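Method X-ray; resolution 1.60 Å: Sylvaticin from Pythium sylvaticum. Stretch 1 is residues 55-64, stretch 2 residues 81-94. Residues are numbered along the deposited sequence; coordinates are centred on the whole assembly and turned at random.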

# COMPACT_ATOMS: atom_id res chain seq x y z
N GLU A 55 -9.24 -9.42 -3.16
CA GLU A 55 -9.21 -8.02 -3.56
C GLU A 55 -7.96 -7.28 -3.08
O GLU A 55 -7.54 -6.30 -3.70
N CYS A 56 -7.38 -7.74 -1.98
CA CYS A 56 -6.10 -7.17 -1.53
C CYS A 56 -4.97 -7.47 -2.51
O CYS A 56 -4.13 -6.61 -2.77
N PHE A 57 -4.96 -8.67 -3.08
CA PHE A 57 -4.00 -9.00 -4.14
C PHE A 57 -4.24 -8.14 -5.38
O PHE A 57 -3.30 -7.66 -6.00
N THR A 58 -5.51 -7.96 -5.73
CA THR A 58 -5.89 -7.08 -6.83
C THR A 58 -5.41 -5.65 -6.57
O THR A 58 -4.84 -5.01 -7.46
N LEU A 59 -5.64 -5.17 -5.35
CA LEU A 59 -5.22 -3.84 -4.98
C LEU A 59 -3.70 -3.69 -5.08
O LEU A 59 -3.21 -2.72 -5.66
N ILE A 60 -2.97 -4.64 -4.51
CA ILE A 60 -1.51 -4.59 -4.54
C ILE A 60 -0.97 -4.58 -5.97
O ILE A 60 -0.06 -3.80 -6.28
N ASP A 61 -1.56 -5.38 -6.85
CA ASP A 61 -1.18 -5.37 -8.26
C ASP A 61 -1.50 -4.02 -8.92
O ASP A 61 -0.73 -3.53 -9.75
N ALA A 62 -2.63 -3.42 -8.53
CA ALA A 62 -3.01 -2.10 -9.05
C ALA A 62 -2.03 -1.00 -8.60
O ALA A 62 -1.76 -0.07 -9.36
N ILE A 63 -1.50 -1.13 -7.39
CA ILE A 63 -0.47 -0.20 -6.92
C ILE A 63 0.84 -0.41 -7.67
O ILE A 63 1.51 0.56 -8.06
N LYS A 64 1.22 -1.67 -7.89
CA LYS A 64 2.41 -1.96 -8.68
C LYS A 64 2.35 -1.27 -10.04
O LYS A 64 3.35 -0.73 -10.51
N ASN A 81 7.54 3.04 2.61
CA ASN A 81 8.01 2.88 1.26
C ASN A 81 6.99 2.02 0.51
O ASN A 81 6.89 0.82 0.75
N VAL A 82 6.22 2.66 -0.36
CA VAL A 82 5.13 1.99 -1.08
C VAL A 82 5.64 0.88 -2.00
O VAL A 82 4.99 -0.16 -2.13
N LYS A 83 6.79 1.09 -2.64
CA LYS A 83 7.35 0.06 -3.51
C LYS A 83 7.75 -1.19 -2.70
O LYS A 83 7.50 -2.32 -3.11
N LYS A 84 8.35 -0.97 -1.53
CA LYS A 84 8.65 -2.06 -0.61
C LYS A 84 7.38 -2.82 -0.24
O LYS A 84 7.31 -4.04 -0.36
N LEU A 85 6.36 -2.06 0.17
CA LEU A 85 5.09 -2.65 0.59
C LEU A 85 4.56 -3.60 -0.46
O LEU A 85 4.25 -4.76 -0.18
N VAL A 86 4.46 -3.11 -1.70
CA VAL A 86 3.77 -3.88 -2.73
C VAL A 86 4.62 -5.03 -3.26
O VAL A 86 4.08 -6.05 -3.67
N THR A 87 5.94 -4.86 -3.24
CA THR A 87 6.84 -5.89 -3.76
C THR A 87 6.92 -7.06 -2.77
O THR A 87 6.93 -8.22 -3.18
N GLU A 88 6.93 -6.74 -1.48
CA GLU A 88 7.06 -7.75 -0.45
C GLU A 88 5.74 -8.40 -0.03
O GLU A 88 5.75 -9.41 0.68
N PHE A 89 4.62 -7.84 -0.48
CA PHE A 89 3.31 -8.30 -0.02
C PHE A 89 3.06 -9.79 -0.27
O PHE A 89 2.80 -10.54 0.68
N GLU A 90 3.14 -10.23 -1.52
CA GLU A 90 2.79 -11.63 -1.83
C GLU A 90 3.62 -12.65 -1.03
O GLU A 90 3.05 -13.53 -0.38
N PRO A 91 4.97 -12.53 -1.06
CA PRO A 91 5.76 -13.46 -0.24
C PRO A 91 5.49 -13.37 1.27
O PRO A 91 5.72 -14.34 1.98
N SER A 92 5.01 -12.22 1.74
CA SER A 92 4.76 -12.03 3.18
C SER A 92 3.56 -12.86 3.64
O SER A 92 3.38 -13.08 4.84
N CYS A 93 2.77 -13.35 2.69
CA CYS A 93 1.54 -14.08 2.99
C CYS A 93 1.74 -15.55 3.34
O CYS A 93 0.84 -16.20 3.85
N PHE A 94 2.93 -16.08 3.05
CA PHE A 94 3.16 -17.50 3.27
C PHE A 94 4.59 -17.77 3.68
O PHE A 94 4.84 -18.59 4.57
OXT PHE A 94 5.52 -17.15 3.16

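No direct hydrogen bond or salt bridge joins these two helices; the polar side of their contact is built from water. K64 reaches across from the first helix with chi1 in m and chi2, chi3 and chi4 all in t, an extended arm that starts sideways and ends against the second helix, where its CE lies 3.2 Å from V86 O. Its ammonium group stops short of the opposite charge, K64 NZ to E90 OE1 being 4.0 Å, beyond a salt bridge, and four waters take up the space around it, more than its three protons can serve at once. Waters 1 and 2 each lie 2.8 Å from K64 NZ, and each lies within hydrogen-bonding distance of two carboxylate oxygens: D61 OD1 is 2.5 Å from the oxygen of water 1 and 2.7 Å from that of water 2, while E90 OE1 is 2.9 Å from both. The two acidic groups face each other with D61 OD1 and E90 OE1 4.4 Å apart, a like-charge approach beside which the lysine and the shared waters sit.

The other two waters carry the lysine to the backbone of the second helix. Water 4 lies 2.9 Å from K64 NZ and donates to T87 O, also at 2.9 Å. Water 3 lies 3.2 Å from K64 NZ, the longest of the four distances, accepts from E90 N at 3.0 Å, and is 2.7 Å from V86 O. It thus links V86 O and E90 N, the carbonyl and amide of an i to i+4 pair, at the turn leading to the kink at P91, whose ring nitrogen has no hydrogen to give.

Beneath this wet margin the packing is apolar and follows a familiar principle: helices that run roughly antiparallel, here at 142° with axes 9.3 Å apart at closest approach, bring together side chains spaced three or four residues along each. I60, I63 and C56 point toward the second helix, and V82, V86, F89 and C93 point back. The backbones come near at I60 and V86, with CA atoms 5.6 Å apart. I60, m at both chi angles, sets CD1 3.9 Å from V86 CG1 and lays CG1 over one face of the F89 ring, 3.9 Å from its centroid, a CH-pi contact. I63 (m, t) continues the row, its CG2 3.5 Å from V86 CG1 and 3.6 Å from V82 CG1; V86 is in the m rotamer and V82 in t.

At the other end the aromatic residues take over. F89, with chi1 in t, turns its edge to the face of F57, centroids 5.1 Å apart and planes at 65°, so that F57 CD2 and F89 CE2 meet at 3.8 Å. F57 leaves its backbone sideways in an m rotamer, but its ring swings in, placing CZ 3.9 Å from C93 SG and its edge by the aliphatic part of E90, with CD2 4.0 Å from E90 CG. One glutamate side chain therefore serves both environments, its methylene against the ring and its carboxylate among the waters.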

# COMPACT_ATOMS: atom_id res chain seq x y z
CB GLU A 55 -10.47 -7.30 -3.09
CG GLU A 55 -11.73 -7.72 -3.86
CD GLU A 55 -12.44 -8.94 -3.28
OE1 GLU A 55 -11.94 -9.58 -2.32
OE2 GLU A 55 -13.53 -9.26 -3.80
CB CYS A 56 -5.76 -7.63 -0.11
SG CYS A 56 -6.84 -6.91 1.13
CB PHE A 57 -4.06 -10.49 -4.48
CG PHE A 57 -3.56 -11.38 -3.38
CD1 PHE A 57 -4.40 -11.74 -2.33
CD2 PHE A 57 -2.25 -11.84 -3.38
CE1 PHE A 57 -3.95 -12.55 -1.29
CE2 PHE A 57 -1.79 -12.66 -2.34
CZ PHE A 57 -2.64 -13.01 -1.30
CB THR A 58 -7.42 -7.10 -7.07
OG1 THR A 58 -7.83 -8.46 -7.28
CG2 THR A 58 -7.81 -6.25 -8.28
CB LEU A 59 -5.68 -3.49 -3.56
CG LEU A 59 -5.16 -2.15 -3.02
CD1 LEU A 59 -5.62 -0.98 -3.88
CD2 LEU A 59 -5.60 -1.96 -1.57
CB ILE A 60 -0.89 -5.73 -3.66
CG1 ILE A 60 -1.14 -5.43 -2.17
CG2 ILE A 60 0.59 -5.96 -4.01
CD1 ILE A 60 -0.40 -4.25 -1.56
CB ASP A 61 -1.82 -6.53 -9.02
CG ASP A 61 -1.24 -7.88 -8.64
OD1 ASP A 61 -0.22 -7.92 -7.92
OD2 ASP A 61 -1.81 -8.91 -9.05
CB ALA A 62 -4.44 -1.76 -8.64
CB ILE A 63 -0.25 -0.28 -5.37
CG1 ILE A 63 -1.56 0.02 -4.64
CG2 ILE A 63 0.81 0.73 -4.94
CD1 ILE A 63 -1.62 -0.43 -3.17
CB LYS A 64 2.58 -3.46 -8.88
CG LYS A 64 3.12 -4.19 -7.68
CD LYS A 64 3.27 -5.66 -8.00
CE LYS A 64 3.84 -6.40 -6.82
NZ LYS A 64 3.88 -7.86 -7.09
CB ASN A 81 9.38 2.21 1.30
CG ASN A 81 10.01 2.05 -0.06
OD1 ASN A 81 9.34 1.73 -1.04
ND2 ASN A 81 11.33 2.26 -0.12
CB VAL A 82 4.25 2.99 -1.88
CG1 VAL A 82 3.18 2.24 -2.68
CG2 VAL A 82 3.59 3.98 -0.94
CB LYS A 83 8.54 0.59 -4.31
CG LYS A 83 8.94 -0.31 -5.46
CD LYS A 83 10.09 0.28 -6.26
CE LYS A 83 10.51 -0.67 -7.36
NZ LYS A 83 11.71 -0.16 -8.09
CB LYS A 84 9.32 -1.52 0.65
CG LYS A 84 9.61 -2.57 1.71
CD LYS A 84 10.31 -1.89 2.87
CE LYS A 84 10.74 -2.87 3.93
NZ LYS A 84 11.37 -2.11 5.04
CB LEU A 85 4.07 -1.53 0.86
CG LEU A 85 2.59 -1.94 0.94
CD1 LEU A 85 2.35 -2.67 2.23
CD2 LEU A 85 1.67 -0.72 0.79
CB VAL A 86 3.20 -3.00 -3.88
CG1 VAL A 86 2.21 -2.00 -3.33
CG2 VAL A 86 4.31 -2.31 -4.68
CB THR A 87 8.24 -5.32 -4.04
OG1 THR A 87 8.13 -4.23 -4.96
CG2 THR A 87 9.15 -6.38 -4.64
CB GLU A 88 7.78 -7.18 0.77
CG GLU A 88 9.25 -6.86 0.49
CD GLU A 88 10.05 -6.53 1.73
OE1 GLU A 88 9.45 -6.13 2.76
OE2 GLU A 88 11.29 -6.67 1.67
CB PHE A 89 2.16 -7.46 -0.61
CG PHE A 89 0.80 -7.99 -0.26
CD1 PHE A 89 0.28 -7.84 1.02
CD2 PHE A 89 0.06 -8.70 -1.21
CE1 PHE A 89 -0.97 -8.35 1.34
CE2 PHE A 89 -1.19 -9.23 -0.89
CZ PHE A 89 -1.70 -9.05 0.39
CB GLU A 90 2.86 -11.91 -3.33
CG GLU A 90 1.67 -11.44 -4.13
CD GLU A 90 1.65 -12.08 -5.51
OE1 GLU A 90 2.05 -11.41 -6.49
OE2 GLU A 90 1.26 -13.26 -5.62
CB PRO A 91 7.22 -13.08 -0.54
CG PRO A 91 7.18 -12.22 -1.73
CD PRO A 91 5.82 -11.62 -1.85
CB SER A 92 4.56 -10.55 3.53
OG SER A 92 3.25 -10.10 3.24
CB CYS A 93 0.55 -13.96 1.84
SG CYS A 93 -0.19 -12.34 1.71
CB PHE A 94 2.77 -18.32 2.04
CG PHE A 94 3.61 -18.04 0.83
CD1 PHE A 94 3.27 -17.02 -0.05
CD2 PHE A 94 4.74 -18.81 0.56
CE1 PHE A 94 4.06 -16.75 -1.18
CE2 PHE A 94 5.53 -18.56 -0.56
CZ PHE A 94 5.19 -17.53 -1.43
O HOH W 1 1.84 -9.26 -8.44
O HOH W 2 1.47 -8.67 -5.94
O HOH W 3 3.72 -8.71 -4.00
O HOH W 4 5.91 -9.37 -5.64